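Local coordinates for probable csgAB operon transcriptional regulatory protein (Salmonella typhimurium, PDB 5XP0), which serves as the master regulator of curli fimbriae expression, is required for transcription of the csgAB operon and promotes biofilm formation, at residues B[18-24]-B[60-66]. Residue numbers count along the deposited sequence, not the author numbering.
Sequences HTLLLIT and GCIVLMD
Thr24 OG1 donates a short hydrogen bond of 2.6 Å to Asp66 OD2 where the two strands end; both side chains are t at chi1. Asp66 OD2 also receives Gln29 NE2 of the second subunit, while its OD1 accepts Asn95 ND2 and Met68 N. Behind this pair, the axes of strands 19-24 and 61-66 run parallel, 4.6 Å apart at closest approach and inclined by 26° (signed crossing angle -26°), in the register Thr19-Cys61 through Ile23-Met65. Thr19, Leu21 and Ile23 turn both their N and O to the neighbour in backbone hydrogen bonds: Ile62 N to Thr19 O 2.7 Å, Leu21 N to Ile62 O 2.9 Å, Leu64 N to Leu21 O 2.8 Å, Ile23 N to Leu64 O 2.8 Å and Asp66 N to Ile23 O 2.9 Å. A weak bond, Thr19 N to Gly60 O at 3.3 Å, opens the ladder. The backbones of Leu20 and Leu22 hydrogen-bond instead to Thr44, Lys46 and His48, in and just before strand 45-49. On one face Leu20 CD2 meets Ile62 CG2 (4.2 Å) and Leu22 CD1 meets Leu64 CB (4.1 Å); Leu20 and Leu64 pack on helix 28-41, Ile62 and Leu64 on helix 121-132. On the other, Ile23 CD1 lies 3.6 Å from Val63 CG1 and 3.9 Å from Met65 CE, and Leu21 CD2 lies 4.2 Å from Val63 CG2. The strands are thus a buried pair in the 2-1-3-4-5 parallel sheet of a CheY-like receiver domain, here CsgD's regulatory domain.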
ATOM      1  N   HIS B  18      -2.733 -12.480 -19.459  1.00 80.99           N
ATOM      2  CA  HIS B  18      -2.162 -11.555 -18.578  1.00 72.27           C
ATOM      3  C   HIS B  18      -2.866 -11.522 -17.286  1.00 46.00           C
ATOM      4  O   HIS B  18      -4.007 -11.534 -17.218  1.00 57.86           O
ATOM      5  CB  HIS B  18      -2.340 -10.206 -19.165  1.00 93.21           C
ATOM      6  CG  HIS B  18      -1.874 -10.047 -20.561  1.00 97.27           C
ATOM      7  ND1 HIS B  18      -2.718 -10.125 -21.629  1.00 99.33           N
ATOM      8  CD2 HIS B  18      -0.669  -9.736 -21.057  1.00100.61           C
ATOM      9  CE1 HIS B  18      -2.048  -9.883 -22.732  1.00101.11           C
ATOM     10  NE2 HIS B  18      -0.801  -9.639 -22.412  1.00 99.89           N
ATOM     11  N   THR B  19      -2.137 -11.485 -16.267  1.00 42.15           N
ATOM     12  CA  THR B  19      -2.713 -11.364 -14.936  1.00 40.42           C
ATOM     13  C   THR B  19      -1.723 -10.662 -14.012  1.00 37.06           C
ATOM     14  O   THR B  19      -0.507 -10.849 -14.109  1.00 37.61           O
ATOM     15  CB  THR B  19      -3.113 -12.728 -14.380  1.00 45.45           C
ATOM     16  OG1 THR B  19      -3.712 -12.556 -13.095  1.00 66.10           O
ATOM     17  CG2 THR B  19      -1.922 -13.633 -14.263  1.00 51.89           C
ATOM     18  N   LEU B  20      -2.252  -9.879 -13.086  1.00 36.38           N
ATOM     19  CA  LEU B  20      -1.378  -9.104 -12.233  1.00 29.02           C
ATOM     20  C   LEU B  20      -1.066  -9.871 -10.957  1.00 36.15           C
ATOM     21  O   LEU B  20      -1.953 -10.447 -10.326  1.00 34.35           O
ATOM     22  CB  LEU B  20      -1.993  -7.771 -11.830  1.00 29.60           C
ATOM     23  CG  LEU B  20      -2.243  -6.672 -12.839  1.00 46.86           C
ATOM     24  CD1 LEU B  20      -2.914  -5.552 -12.064  1.00 48.65           C
ATOM     25  CD2 LEU B  20      -0.929  -6.201 -13.457  1.00 60.66           C
ATOM     26  N   LEU B  21       0.196  -9.830 -10.556  1.00 28.81           N
ATOM     27  CA  LEU B  21       0.615 -10.420  -9.295  1.00 29.71           C
ATOM     28  C   LEU B  21       1.368  -9.343  -8.536  1.00 31.64           C
ATOM     29  O   LEU B  21       2.499  -9.003  -8.892  1.00 30.62           O
ATOM     30  CB  LEU B  21       1.475 -11.645  -9.519  1.00 34.31           C
ATOM     31  CG  LEU B  21       1.982 -12.302  -8.238  1.00 46.08           C
ATOM     32  CD1 LEU B  21       0.837 -12.639  -7.290  1.00 51.24           C
ATOM     33  CD2 LEU B  21       2.727 -13.565  -8.610  1.00 53.49           C
ATOM     34  N   LEU B  22       0.711  -8.750  -7.547  1.00 27.63           N
ATOM     35  CA  LEU B  22       1.312  -7.666  -6.809  1.00 25.74           C
ATOM     36  C   LEU B  22       1.989  -8.267  -5.585  1.00 30.92           C
ATOM     37  O   LEU B  22       1.330  -8.786  -4.680  1.00 29.57           O
ATOM     38  CB  LEU B  22       0.249  -6.633  -6.464  1.00 22.97           C
ATOM     39  CG  LEU B  22       0.677  -5.602  -5.412  1.00 27.23           C
ATOM     40  CD1 LEU B  22       1.805  -4.776  -5.914  1.00 26.79           C
ATOM     41  CD2 LEU B  22      -0.471  -4.707  -5.188  1.00 26.67           C
ATOM     42  N   ILE B  23       3.299  -8.194  -5.554  1.00 29.96           N
ATOM     43  CA  ILE B  23       4.072  -8.795  -4.489  1.00 27.96           C
ATOM     44  C   ILE B  23       4.570  -7.667  -3.615  1.00 34.96           C
ATOM     45  O   ILE B  23       5.450  -6.894  -4.022  1.00 24.68           O
ATOM     46  CB  ILE B  23       5.229  -9.630  -5.022  1.00 25.60           C
ATOM     47  CG1 ILE B  23       4.700 -10.760  -5.894  1.00 27.55           C
ATOM     48  CG2 ILE B  23       6.069 -10.208  -3.829  1.00 28.68           C
ATOM     49  CD1 ILE B  23       5.806 -11.644  -6.496  1.00 31.59           C
ATOM     50  N   THR B  24       4.034  -7.597  -2.405  1.00 29.58           N
ATOM     51  CA  THR B  24       4.275  -6.469  -1.524  1.00 27.47           C
ATOM     52  C   THR B  24       3.918  -6.877  -0.100  1.00 27.17           C
ATOM     53  O   THR B  24       3.667  -8.053   0.194  1.00 30.02           O
ATOM     54  CB  THR B  24       3.445  -5.278  -1.990  1.00 29.82           C
ATOM     55  OG1 THR B  24       3.730  -4.136  -1.156  1.00 32.74           O
ATOM     56  CG2 THR B  24       2.006  -5.659  -1.920  1.00 29.75           C
ATOM     57  N   GLY B  60       0.693 -16.274 -17.429  1.00 62.77           N
ATOM     58  CA  GLY B  60       0.706 -14.922 -17.982  1.00 68.82           C
ATOM     59  C   GLY B  60       1.100 -13.823 -17.010  1.00 57.09           C
ATOM     60  O   GLY B  60       0.824 -12.642 -17.251  1.00 46.68           O
ATOM     61  N   CYS B  61       1.740 -14.191 -15.903  1.00 49.75           N
ATOM     62  CA  CYS B  61       1.840 -13.279 -14.777  1.00 49.17           C
ATOM     63  C   CYS B  61       2.669 -12.038 -15.093  1.00 28.69           C
ATOM     64  O   CYS B  61       3.800 -12.104 -15.585  1.00 40.62           O
ATOM     65  CB  CYS B  61       2.419 -14.001 -13.567  1.00 92.00           C
ATOM     66  SG  CYS B  61       1.253 -15.105 -12.778  1.00132.42           S
ATOM     67  N   ILE B  62       2.118 -10.904 -14.722  1.00 33.62           N
ATOM     68  CA  ILE B  62       2.840  -9.646 -14.707  1.00 33.00           C
ATOM     69  C   ILE B  62       3.102  -9.373 -13.233  1.00 38.90           C
ATOM     70  O   ILE B  62       2.201  -8.975 -12.490  1.00 36.04           O
ATOM     71  CB  ILE B  62       2.048  -8.515 -15.368  1.00 32.63           C
ATOM     72  CG1 ILE B  62       1.816  -8.847 -16.853  1.00 42.29           C
ATOM     73  CG2 ILE B  62       2.764  -7.185 -15.144  1.00 36.59           C
ATOM     74  CD1 ILE B  62       0.778  -8.023 -17.465  1.00 37.04           C
ATOM     75  N   VAL B  63       4.330  -9.602 -12.800  1.00 38.51           N
ATOM     76  CA  VAL B  63       4.683  -9.452 -11.394  1.00 32.72           C
ATOM     77  C   VAL B  63       5.009  -7.994 -11.143  1.00 28.93           C
ATOM     78  O   VAL B  63       5.829  -7.404 -11.848  1.00 31.34           O
ATOM     79  CB  VAL B  63       5.873 -10.342 -11.033  1.00 35.69           C
ATOM     80  CG1 VAL B  63       6.339 -10.014  -9.669  1.00 36.48           C
ATOM     81  CG2 VAL B  63       5.518 -11.850 -11.204  1.00 47.92           C
ATOM     82  N   LEU B  64       4.335  -7.390 -10.180  1.00 29.16           N
ATOM     83  CA  LEU B  64       4.722  -6.066  -9.707  1.00 24.01           C
ATOM     84  C   LEU B  64       5.407  -6.254  -8.368  1.00 27.60           C
ATOM     85  O   LEU B  64       4.750  -6.567  -7.375  1.00 32.84           O
ATOM     86  CB  LEU B  64       3.527  -5.144  -9.565  1.00 23.84           C
ATOM     87  CG  LEU B  64       2.763  -4.730 -10.803  1.00 43.93           C
ATOM     88  CD1 LEU B  64       1.626  -3.748 -10.405  1.00 42.12           C
ATOM     89  CD2 LEU B  64       3.727  -4.092 -11.742  1.00 50.62           C
ATOM     90  N   MET B  65       6.714  -6.066  -8.360  1.00 29.76           N
ATOM     91  CA  MET B  65       7.594  -6.392  -7.230  1.00 29.70           C
ATOM     92  C   MET B  65       7.870  -5.125  -6.438  1.00 24.67           C
ATOM     93  O   MET B  65       8.556  -4.228  -6.937  1.00 27.02           O
ATOM     94  CB  MET B  65       8.905  -6.946  -7.764  1.00 36.58           C
ATOM     95  CG  MET B  65       9.967  -7.192  -6.693  1.00 64.79           C
ATOM     96  SD  MET B  65       9.379  -8.450  -5.605  1.00 98.30           S
ATOM     97  CE  MET B  65       9.242  -9.854  -6.701  1.00116.96           C
ATOM     98  N   ASP B  66       7.387  -5.060  -5.202  1.00 30.48           N
ATOM     99  CA  ASP B  66       7.485  -3.816  -4.416  1.00 27.57           C
ATOM    100  C   ASP B  66       8.887  -3.638  -3.821  1.00 27.43           C
ATOM    101  O   ASP B  66       9.200  -4.163  -2.756  1.00 32.90           O
ATOM    102  CB  ASP B  66       6.442  -3.808  -3.311  1.00 30.04           C
ATOM    103  CG  ASP B  66       6.326  -2.433  -2.617  1.00 26.73           C
ATOM    104  OD1 ASP B  66       7.187  -1.560  -2.857  1.00 30.37           O
ATOM    105  OD2 ASP B  66       5.345  -2.222  -1.879  1.00 31.65           O
TER